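Local coordinates for protein Polyphosphate:AMP phosphotransferase (Meiothermus ruber H328, PDB 5O6M) that uses inorganic polyphosphate as phosphate donor to convert AMP to ADP and ADP to ATP, and also accepts other nucleoside mono- and diphosphates, at residues V61-D66 / D121-E126. The protein carries 1 engineered substitution. Sequence-based numbering, arbitrary orientation.
Sequences VLQAMD and DRSHYE. Engineered in segment 121-126: Asp-121 (natural residue Asn). With ATP (adenosine-5'-triphosphate), chain X.
Gln-63 and Glu-126 cross obliquely, with amide and carboxylate planes turned 40° apart. The Gln-63 chain bends at chi2 (-76°), which brings its amide up to 121-126. Gln-63 NE2 then gives a nearly straight hydrogen bond to Glu-126 OE2 (2.8 Å), and Tyr-210 is a further partner of this nitrogen. The other end of the amide, Gln-63 OE1, accepts from Ser-123 OG at 2.9 Å. Ser-123 OG in turn accepts from Tyr-125 N, an ST turn. Arg-122 runs extended from CG to NE and bonds Glu-126 OE2 through NH1 (2.9 Å). Gln-63 NE2 and Arg-122 NH1 thus grip this oxygen from opposite faces of the carboxylate. At the guanidinium edge, Arg-122 NH2 forms a salt bridge with Asp-66 OD1 (3.1 Å), the two planes 68° apart. A water joins Asp-66 OD1, Ala-64 O and Arg-122 NH1. Arg-122 NE and NH2 bond ATP O1G (2.9 Å) and O2G (2.8 Å), while C2' of the ribose lies over one guanidinium face. An alanine here would probably leave the gamma-phosphate without these two donors and Asp-66 and Glu-126 without their shared cation. Leu-62 and the engineered Asp-121 form a parallel bridge, with Arg-122 N bonding Leu-62 O. The arrangement is an ATP pocket at the C-terminal ends of adjacent parallel strands, as in P-loop NTPase folds.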
loop_
_atom_site.group_PDB
_atom_site.type_symbol
_atom_site.label_atom_id
_atom_site.label_comp_id
_atom_site.label_asym_id
_atom_site.label_seq_id
_atom_site.Cartn_x
_atom_site.Cartn_y
_atom_site.Cartn_z
ATOM N N VAL D 61 14.592 15.955 1.848
ATOM C CA VAL D 61 14.539 15.855 0.392
ATOM C C VAL D 61 15.941 16.037 -0.175
ATOM O O VAL D 61 16.673 16.947 0.236
ATOM C CB VAL D 61 13.574 16.897 -0.198
ATOM C CG1 VAL D 61 13.573 16.819 -1.719
ATOM C CG2 VAL D 61 12.172 16.685 0.348
ATOM N N LEU D 62 16.328 15.146 -1.089
ATOM C CA LEU D 62 17.605 15.218 -1.792
ATOM C C LEU D 62 17.343 15.283 -3.290
ATOM O O LEU D 62 16.727 14.370 -3.854
ATOM C CB LEU D 62 18.485 14.015 -1.455
ATOM C CG LEU D 62 18.903 13.831 0.004
ATOM C CD1 LEU D 62 19.797 12.617 0.126
ATOM C CD2 LEU D 62 19.614 15.070 0.517
ATOM N N GLN D 63 17.803 16.356 -3.930
ATOM C CA GLN D 63 17.784 16.472 -5.382
ATOM C C GLN D 63 19.154 16.941 -5.860
ATOM O O GLN D 63 19.847 17.688 -5.165
ATOM C CB GLN D 63 16.687 17.443 -5.860
ATOM C CG GLN D 63 15.244 16.969 -5.617
ATOM C CD GLN D 63 14.764 15.895 -6.594
ATOM O OE1 GLN D 63 13.816 15.165 -6.305
ATOM N NE2 GLN D 63 15.394 15.817 -7.761
ATOM N N ALA D 64 19.544 16.490 -7.049
ATOM C CA ALA D 64 20.836 16.870 -7.606
ATOM C C ALA D 64 20.869 16.491 -9.077
ATOM O O ALA D 64 20.097 15.643 -9.536
ATOM C CB ALA D 64 21.996 16.203 -6.857
ATOM N N MET D 65 21.761 17.146 -9.817
ATOM C CA MET D 65 22.101 16.653 -11.140
ATOM C C MET D 65 22.614 15.222 -11.028
ATOM O O MET D 65 23.103 14.794 -9.977
ATOM C CB MET D 65 23.164 17.541 -11.792
ATOM C CG MET D 65 22.761 19.001 -11.971
ATOM S SD MET D 65 21.345 19.234 -13.065
ATOM C CE MET D 65 21.841 18.251 -14.476
ATOM N N ASP D 66 22.496 14.475 -12.127
ATOM C CA ASP D 66 22.990 13.105 -12.135
ATOM C C ASP D 66 24.452 13.079 -11.712
ATOM O O ASP D 66 25.259 13.891 -12.173
ATOM C CB ASP D 66 22.825 12.489 -13.524
ATOM C CG ASP D 66 21.377 12.432 -13.968
ATOM O OD1 ASP D 66 20.488 12.383 -13.090
ATOM O OD2 ASP D 66 21.130 12.440 -15.192
ATOM N N ASP D 121 14.912 10.109 -1.838
ATOM C CA ASP D 121 15.965 9.996 -2.846
ATOM C C ASP D 121 15.310 10.323 -4.181
ATOM O O ASP D 121 14.727 9.461 -4.842
ATOM C CB ASP D 121 16.585 8.604 -2.820
ATOM C CG ASP D 121 17.454 8.323 -4.028
ATOM O OD1 ASP D 121 17.994 9.280 -4.616
ATOM O OD2 ASP D 121 17.598 7.136 -4.388
ATOM N N ARG D 122 15.405 11.595 -4.576
ATOM C CA ARG D 122 14.520 12.172 -5.584
ATOM C C ARG D 122 13.122 12.283 -4.986
ATOM O O ARG D 122 12.852 11.687 -3.938
ATOM C CB ARG D 122 14.517 11.334 -6.863
ATOM C CG ARG D 122 15.845 11.356 -7.608
ATOM C CD ARG D 122 15.737 10.660 -8.955
ATOM N NE ARG D 122 17.051 10.412 -9.539
ATOM C CZ ARG D 122 17.708 11.280 -10.301
ATOM N NH1 ARG D 122 17.170 12.460 -10.584
ATOM N NH2 ARG D 122 18.900 10.963 -10.786
ATOM N N SER D 123 12.227 13.035 -5.614
ATOM C CA SER D 123 10.993 13.390 -4.930
ATOM C C SER D 123 9.954 13.843 -5.946
ATOM O O SER D 123 10.106 13.647 -7.156
ATOM C CB SER D 123 11.246 14.488 -3.893
ATOM O OG SER D 123 11.591 15.696 -4.547
ATOM N N HIS D 124 8.886 14.455 -5.426
ATOM C CA HIS D 124 7.868 15.093 -6.248
ATOM C C HIS D 124 8.440 16.185 -7.141
ATOM O O HIS D 124 7.786 16.577 -8.114
ATOM C CB HIS D 124 6.778 15.677 -5.345
ATOM C CG HIS D 124 7.307 16.405 -4.146
ATOM N ND1 HIS D 124 8.101 15.798 -3.196
ATOM C CD2 HIS D 124 7.133 17.681 -3.726
ATOM C CE1 HIS D 124 8.416 16.674 -2.258
ATOM N NE2 HIS D 124 7.837 17.824 -2.553
ATOM N N TYR D 125 9.634 16.693 -6.833
ATOM C CA TYR D 125 10.207 17.752 -7.653
ATOM C C TYR D 125 10.577 17.259 -9.045
ATOM O O TYR D 125 10.617 18.063 -9.982
ATOM C CB TYR D 125 11.421 18.368 -6.947
ATOM C CG TYR D 125 10.997 19.245 -5.791
ATOM C CD1 TYR D 125 10.582 20.550 -6.005
ATOM C CD2 TYR D 125 10.987 18.760 -4.492
ATOM C CE1 TYR D 125 10.171 21.355 -4.957
ATOM C CE2 TYR D 125 10.579 19.558 -3.435
ATOM C CZ TYR D 125 10.170 20.855 -3.676
ATOM O OH TYR D 125 9.763 21.660 -2.634
ATOM N N GLU D 126 10.805 15.954 -9.212
ATOM C CA GLU D 126 11.035 15.410 -10.546
ATOM C C GLU D 126 9.886 15.716 -11.498
ATOM O O GLU D 126 10.092 15.723 -12.716
ATOM C CB GLU D 126 11.267 13.899 -10.470
ATOM C CG GLU D 126 12.533 13.500 -9.727
ATOM C CD GLU D 126 13.798 13.827 -10.507
ATOM O OE1 GLU D 126 13.736 13.865 -11.754
ATOM O OE2 GLU D 126 14.856 14.039 -9.874
HETATM P PG ATP X . 19.531 7.418 -9.566
HETATM O O1G ATP X . 18.547 8.058 -8.625
HETATM O O2G ATP X . 20.079 8.395 -10.602
HETATM O O3G ATP X . 20.711 6.760 -8.836
HETATM P PB ATP X . 18.815 4.692 -10.363
HETATM O O1B ATP X . 19.448 4.105 -11.564
HETATM O O2B ATP X . 19.414 4.288 -9.015
HETATM O O3B ATP X . 18.805 6.283 -10.416
HETATM P PA ATP X . 15.890 5.137 -10.171
HETATM O O1A ATP X . 15.660 5.504 -8.758
HETATM O O2A ATP X . 14.825 4.211 -10.754
HETATM O O3A ATP X . 17.263 4.342 -10.310
HETATM O "O5'" ATP X . 15.856 6.473 -11.127
HETATM C "C5'" ATP X . 15.652 6.336 -12.548
HETATM C "C4'" ATP X . 15.160 7.613 -13.188
HETATM O "O4'" ATP X . 13.809 7.922 -12.779
HETATM C "C3'" ATP X . 15.985 8.884 -12.931
HETATM O "O3'" ATP X . 16.651 9.268 -14.127
HETATM C "C2'" ATP X . 14.929 9.933 -12.536
HETATM O "O2'" ATP X . 15.133 11.199 -13.154
HETATM C "C1'" ATP X . 13.660 9.289 -13.079
HETATM N N9 ATP X . 12.414 9.798 -12.515
HETATM C C8 ATP X . 12.106 10.008 -11.197
HETATM N N7 ATP X . 10.943 10.583 -11.003
HETATM C C5 ATP X . 10.448 10.760 -12.286
HETATM C C6 ATP X . 9.257 11.334 -12.774
HETATM N N6 ATP X . 8.333 11.905 -11.997
HETATM N N1 ATP X . 9.066 11.340 -14.111
HETATM C C2 ATP X . 10.012 10.821 -14.899
HETATM N N3 ATP X . 11.178 10.271 -14.556
HETATM C C4 ATP X . 11.337 10.271 -13.228
HETATM O O HOH W 1 18.892 14.243 -11.987
#